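Local coordinates for CPXV203 protein (Cowpox virus, PDB 4HKJ) that probably binds host MHC class I molecules and keeps them from reaching the surface of the infected cell, at residues 33-38 against 182-187; 26-31 against 110-115. All blocks are in the same frame, centred on the assembly; numbering follows the deposited sequence.

Interaction 1 (33-38 against 182-187); sequences TDCSVH and KTCTNT
The carbonyl oxygen of Thr187 takes two donors from 33-38. Ser36 OG bonds to Thr187 O over 2.8 Å, from above the carbonyl plane. His38 NE2 reaches the same Thr187 O at 2.9 Å in a weak, bent bond. The other ring nitrogen, His38 ND1, makes a second weak bond, to Asn186 OD1 at 3.2 Å. His38 CG sits beside its own backbone N (chi1 -47°), and the ring meets both oxygens with its edge. The Asn186 amide is steeply turned against the ring, 76° between planes.

The backbones join in a single bridge of parallel type at Ser36 and Thr185. Thr185 N donates to Cys35 O at 3.1 Å, and Val37 N donates to Thr185 O at 2.8 Å. Next to the bridge, Cys35 SG and Cys184 SG form a disulfide of 2.0 Å. Val37 CG1 lies against Cys184 CB at 3.6 Å. Strand 36-38 edges the mixed sheet and pairs with 45-50. Strand 182-183 edges the antiparallel sheet and pairs with 71-77. The contact therefore ties the two sheets together covalently. Oxygens facing both ring nitrogens would suit a protonated His38, though the weak bonds do not establish it.

Interaction 2 (26-31 against 110-115); sequences KDFYSK and CDQEAS
The Phe28 ring carries Glu113 CB over one face, a CH-pi contact with CB 3.9 Å from the ring centroid and 15° off the normal. The Glu113 carboxylate runs on past Phe28 CB, with Glu113 OE1 3.5 Å from that atom. At the ring edge, Gln112 OE1 comes to 3.5 Å from Phe28 CE2. The Gln112 amide is turned 79° against the ring. Lys26 O also lies at the edge, in the ring plane.

Both segments are loops. The first follows strand 15-25 of the antiparallel sheet, and the second follows strand 103-110 of the mixed sheet. They meet at one end of this two-sheet fold. Phe28 also touches Tyr53 and Cys140, and Cys140 is disulfide-bonded to Cys110.

Gln112 provides the polar link. Its CG is anti to the backbone N (chi1 -169°), and the chain stays extended beyond it. The amide thus reaches the backbone of 29-31. Lys31 N donates to Gln112 OE1 at 3.1 Å, in the carbonyl plane and on a lone pair. Ser30 CA is 3.2 Å from the same Gln112 OE1. Nearer its backbone, Gln112 touches one corner of the ring: Gln112 CB is 3.8 Å from Phe28 CE2.

Interactions 1 and 2 both connect the antiparallel sheet side of the chain to the mixed sheet side. Their centres are 19 Å apart. Segments 26-31 and 33-38 are close in sequence, yet their partners lie far apart along the chain. Interaction 1 joins the edges of the sheets. It has a buried disulfide and a backbone bridge, with exposed residues around them. Interaction 2 lies farther from the chain centre and holds loops together. There, one buried aromatic ring and one glutamine do most of the work, and the disulfide of Cys110 goes to a third segment. Both contacts mix buried and exposed residues.

Interaction 1 (33-38 against 182-187)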
loop_
_atom_site.group_PDB
_atom_site.type_symbol
_atom_site.label_atom_id
_atom_site.label_comp_id
_atom_site.label_asym_id
_atom_site.label_seq_id
_atom_site.Cartn_x
_atom_site.Cartn_y
_atom_site.Cartn_z
ATOM N N THR D 33 -4.860 22.913 8.938
ATOM C CA THR D 33 -4.819 23.768 10.120
ATOM C C THR D 33 -3.874 23.232 11.189
ATOM O O THR D 33 -3.341 22.127 11.072
ATOM C CB THR D 33 -6.219 23.939 10.738
ATOM O OG1 THR D 33 -6.163 24.895 11.804
ATOM C CG2 THR D 33 -6.729 22.613 11.279
ATOM N N ASP D 34 -3.670 24.030 12.232
ATOM C CA ASP D 34 -2.899 23.601 13.390
ATOM C C ASP D 34 -3.679 22.528 14.132
ATOM O O ASP D 34 -4.898 22.431 13.994
ATOM C CB ASP D 34 -2.633 24.780 14.326
ATOM C CG ASP D 34 -1.855 25.893 13.656
ATOM O OD1 ASP D 34 -2.064 26.127 12.446
ATOM O OD2 ASP D 34 -1.032 26.538 14.341
ATOM N N CYS D 35 -2.979 21.723 14.922
ATOM C CA CYS D 35 -3.634 20.668 15.684
ATOM C C CYS D 35 -3.427 20.827 17.186
ATOM O O CYS D 35 -2.393 21.322 17.636
ATOM C CB CYS D 35 -3.163 19.287 15.218
ATOM S SG CYS D 35 -1.395 18.982 15.417
ATOM N N SER D 36 -4.425 20.406 17.953
ATOM C CA SER D 36 -4.363 20.466 19.406
ATOM C C SER D 36 -4.376 19.060 19.991
ATOM O O SER D 36 -4.753 18.106 19.315
ATOM C CB SER D 36 -5.536 21.277 19.954
ATOM O OG SER D 36 -5.473 22.622 19.511
ATOM N N VAL D 37 -3.954 18.935 21.246
ATOM C CA VAL D 37 -3.975 17.647 21.933
ATOM C C VAL D 37 -4.135 17.834 23.441
ATOM O O VAL D 37 -3.427 18.629 24.059
ATOM C CB VAL D 37 -2.717 16.801 21.620
ATOM C CG1 VAL D 37 -1.443 17.593 21.893
ATOM C CG2 VAL D 37 -2.730 15.501 22.414
ATOM N N HIS D 38 -5.083 17.111 24.027
ATOM C CA HIS D 38 -5.356 17.233 25.451
ATOM C C HIS D 38 -5.623 15.868 26.071
ATOM O O HIS D 38 -6.152 14.974 25.413
ATOM C CB HIS D 38 -6.566 18.141 25.684
ATOM C CG HIS D 38 -6.525 19.418 24.906
ATOM N ND1 HIS D 38 -5.937 20.567 25.391
ATOM C CD2 HIS D 38 -6.996 19.727 23.675
ATOM C CE1 HIS D 38 -6.050 21.529 24.491
ATOM N NE2 HIS D 38 -6.688 21.045 23.441
ATOM N N LYS D 182 3.439 18.631 11.903
ATOM C CA LYS D 182 3.471 19.633 12.962
ATOM C C LYS D 182 3.006 19.037 14.284
ATOM O O LYS D 182 1.944 18.421 14.355
ATOM C CB LYS D 182 2.602 20.838 12.595
ATOM C CG LYS D 182 3.102 21.621 11.396
ATOM C CD LYS D 182 4.518 22.121 11.626
ATOM C CE LYS D 182 5.086 22.775 10.378
ATOM N NZ LYS D 182 6.484 23.241 10.589
ATOM N N THR D 183 3.809 19.224 15.325
ATOM C CA THR D 183 3.488 18.692 16.643
ATOM C C THR D 183 2.268 19.392 17.234
ATOM O O THR D 183 2.219 20.619 17.305
ATOM C CB THR D 183 4.681 18.831 17.610
ATOM O OG1 THR D 183 5.838 18.210 17.036
ATOM C CG2 THR D 183 4.367 18.175 18.945
ATOM N N CYS D 184 1.282 18.602 17.648
ATOM C CA CYS D 184 0.055 19.141 18.224
ATOM C C CYS D 184 0.314 19.743 19.601
ATOM O O CYS D 184 1.074 19.194 20.397
ATOM C CB CYS D 184 -1.021 18.055 18.300
ATOM S SG CYS D 184 -1.515 17.399 16.686
ATOM N N THR D 185 -0.327 20.876 19.874
ATOM C CA THR D 185 -0.058 21.638 21.089
ATOM C C THR D 185 -1.193 21.554 22.108
ATOM O O THR D 185 -2.282 21.069 21.807
ATOM C CB THR D 185 0.213 23.117 20.766
ATOM O OG1 THR D 185 -0.953 23.703 20.175
ATOM C CG2 THR D 185 1.378 23.242 19.794
ATOM N N ASN D 186 -0.923 22.040 23.316
ATOM C CA ASN D 186 -1.901 22.036 24.396
ATOM C C ASN D 186 -2.665 23.356 24.447
ATOM O O ASN D 186 -2.430 24.185 25.326
ATOM C CB ASN D 186 -1.202 21.784 25.735
ATOM C CG ASN D 186 -2.161 21.357 26.832
ATOM O OD1 ASN D 186 -3.348 21.687 26.806
ATOM N ND2 ASN D 186 -1.647 20.620 27.809
ATOM N N THR D 187 -3.575 23.546 23.499
ATOM C CA THR D 187 -4.384 24.758 23.447
ATOM C C THR D 187 -5.752 24.471 22.840
ATOM O O THR D 187 -5.927 23.491 22.119
ATOM C CB THR D 187 -3.694 25.866 22.628
ATOM O OG1 THR D 187 -4.505 27.048 22.640
ATOM C CG2 THR D 187 -3.484 25.417 21.191
#

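Interaction 2 (26-31 against 110-115)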
loop_
_atom_site.group_PDB
_atom_site.type_symbol
_atom_site.label_atom_id
_atom_site.label_comp_id
_atom_site.label_asym_id
_atom_site.label_seq_id
_atom_site.Cartn_x
_atom_site.Cartn_y
_atom_site.Cartn_z
ATOM N N LYS D 26 -14.768 12.894 2.549
ATOM C CA LYS D 26 -15.816 12.499 1.615
ATOM C C LYS D 26 -16.869 13.593 1.491
ATOM O O LYS D 26 -17.352 14.116 2.495
ATOM C CB LYS D 26 -16.469 11.191 2.064
ATOM C CG LYS D 26 -17.634 10.747 1.195
ATOM C CD LYS D 26 -18.209 9.422 1.673
ATOM C CE LYS D 26 -19.311 8.933 0.747
ATOM N NZ LYS D 26 -19.817 7.593 1.149
ATOM N N ASP D 27 -17.203 13.940 0.252
ATOM C CA ASP D 27 -18.238 14.933 -0.050
ATOM C C ASP D 27 -17.954 16.329 0.510
ATOM O O ASP D 27 -18.846 17.179 0.545
ATOM C CB ASP D 27 -19.618 14.442 0.410
ATOM C CG ASP D 27 -20.045 13.169 -0.292
ATOM O OD1 ASP D 27 -19.657 12.974 -1.463
ATOM O OD2 ASP D 27 -20.768 12.360 0.328
ATOM N N PHE D 28 -16.718 16.567 0.940
ATOM C CA PHE D 28 -16.317 17.891 1.408
ATOM C C PHE D 28 -14.802 18.066 1.360
ATOM O O PHE D 28 -14.058 17.092 1.260
ATOM C CB PHE D 28 -16.851 18.166 2.820
ATOM C CG PHE D 28 -15.972 17.644 3.925
ATOM C CD1 PHE D 28 -16.002 16.306 4.284
ATOM C CD2 PHE D 28 -15.131 18.499 4.619
ATOM C CE1 PHE D 28 -15.198 15.829 5.305
ATOM C CE2 PHE D 28 -14.326 18.027 5.639
ATOM C CZ PHE D 28 -14.360 16.691 5.982
ATOM N N TYR D 29 -14.355 19.316 1.425
ATOM C CA TYR D 29 -12.929 19.619 1.404
ATOM C C TYR D 29 -12.397 19.878 2.809
ATOM O O TYR D 29 -12.816 20.823 3.476
ATOM C CB TYR D 29 -12.643 20.833 0.516
ATOM C CG TYR D 29 -12.753 20.568 -0.970
ATOM C CD1 TYR D 29 -13.024 19.294 -1.454
ATOM C CD2 TYR D 29 -12.575 21.592 -1.891
ATOM C CE1 TYR D 29 -13.124 19.050 -2.812
ATOM C CE2 TYR D 29 -12.671 21.360 -3.248
ATOM C CZ TYR D 29 -12.945 20.089 -3.705
ATOM O OH TYR D 29 -13.040 19.857 -5.057
ATOM N N SER D 30 -11.474 19.032 3.254
ATOM C CA SER D 30 -10.837 19.214 4.552
ATOM C C SER D 30 -9.784 20.313 4.473
ATOM O O SER D 30 -8.978 20.346 3.545
ATOM C CB SER D 30 -10.212 17.905 5.038
ATOM O OG SER D 30 -9.349 17.354 4.060
ATOM N N LYS D 31 -9.802 21.214 5.450
ATOM C CA LYS D 31 -8.892 22.354 5.457
ATOM C C LYS D 31 -7.670 22.103 6.336
ATOM O O LYS D 31 -7.782 21.553 7.432
ATOM C CB LYS D 31 -9.623 23.616 5.920
ATOM C CG LYS D 31 -8.773 24.876 5.889
ATOM C CD LYS D 31 -9.569 26.094 6.325
ATOM C CE LYS D 31 -8.708 27.347 6.309
ATOM N NZ LYS D 31 -9.477 28.550 6.724
ATOM N N CYS D 110 -15.917 13.905 12.756
ATOM C CA CYS D 110 -15.675 15.042 11.872
ATOM C C CYS D 110 -16.246 16.339 12.441
ATOM O O CYS D 110 -17.377 16.373 12.924
ATOM C CB CYS D 110 -16.231 14.772 10.469
ATOM S SG CYS D 110 -17.814 13.900 10.422
ATOM N N ASP D 111 -15.449 17.403 12.378
ATOM C CA ASP D 111 -15.833 18.702 12.921
ATOM C C ASP D 111 -16.234 19.691 11.832
ATOM O O ASP D 111 -17.175 20.466 12.000
ATOM C CB ASP D 111 -14.687 19.293 13.746
ATOM C CG ASP D 111 -14.717 18.842 15.192
ATOM O OD1 ASP D 111 -15.447 17.876 15.493
ATOM O OD2 ASP D 111 -14.013 19.453 16.025
ATOM N N GLN D 112 -15.509 19.657 10.719
ATOM C CA GLN D 112 -15.714 20.606 9.630
ATOM C C GLN D 112 -17.105 20.485 9.014
ATOM O O GLN D 112 -17.868 21.451 8.987
ATOM C CB GLN D 112 -14.640 20.409 8.556
ATOM C CG GLN D 112 -14.590 21.507 7.509
ATOM C CD GLN D 112 -13.349 21.421 6.646
ATOM O OE1 GLN D 112 -12.416 20.680 6.955
ATOM N NE2 GLN D 112 -13.328 22.181 5.557
ATOM N N GLU D 113 -17.428 19.294 8.524
ATOM C CA GLU D 113 -18.713 19.056 7.879
ATOM C C GLU D 113 -19.734 18.516 8.875
ATOM O O GLU D 113 -19.379 17.797 9.810
ATOM C CB GLU D 113 -18.548 18.079 6.712
ATOM C CG GLU D 113 -19.764 17.963 5.806
ATOM C CD GLU D 113 -19.959 19.184 4.928
ATOM O OE1 GLU D 113 -19.051 20.041 4.880
ATOM O OE2 GLU D 113 -21.023 19.285 4.281
ATOM N N ALA D 114 -21.000 18.869 8.672
ATOM C CA ALA D 114 -22.080 18.370 9.516
ATOM C C ALA D 114 -22.210 16.857 9.376
ATOM O O ALA D 114 -22.624 16.351 8.333
ATOM C CB ALA D 114 -23.389 19.052 9.159
ATOM N N SER D 115 -21.848 16.147 10.438
ATOM C CA SER D 115 -21.802 14.688 10.422
ATOM C C SER D 115 -23.169 14.039 10.224
ATOM O O SER D 115 -24.189 14.563 10.671
ATOM C CB SER D 115 -21.157 14.168 11.710
ATOM O OG SER D 115 -21.805 14.700 12.853
#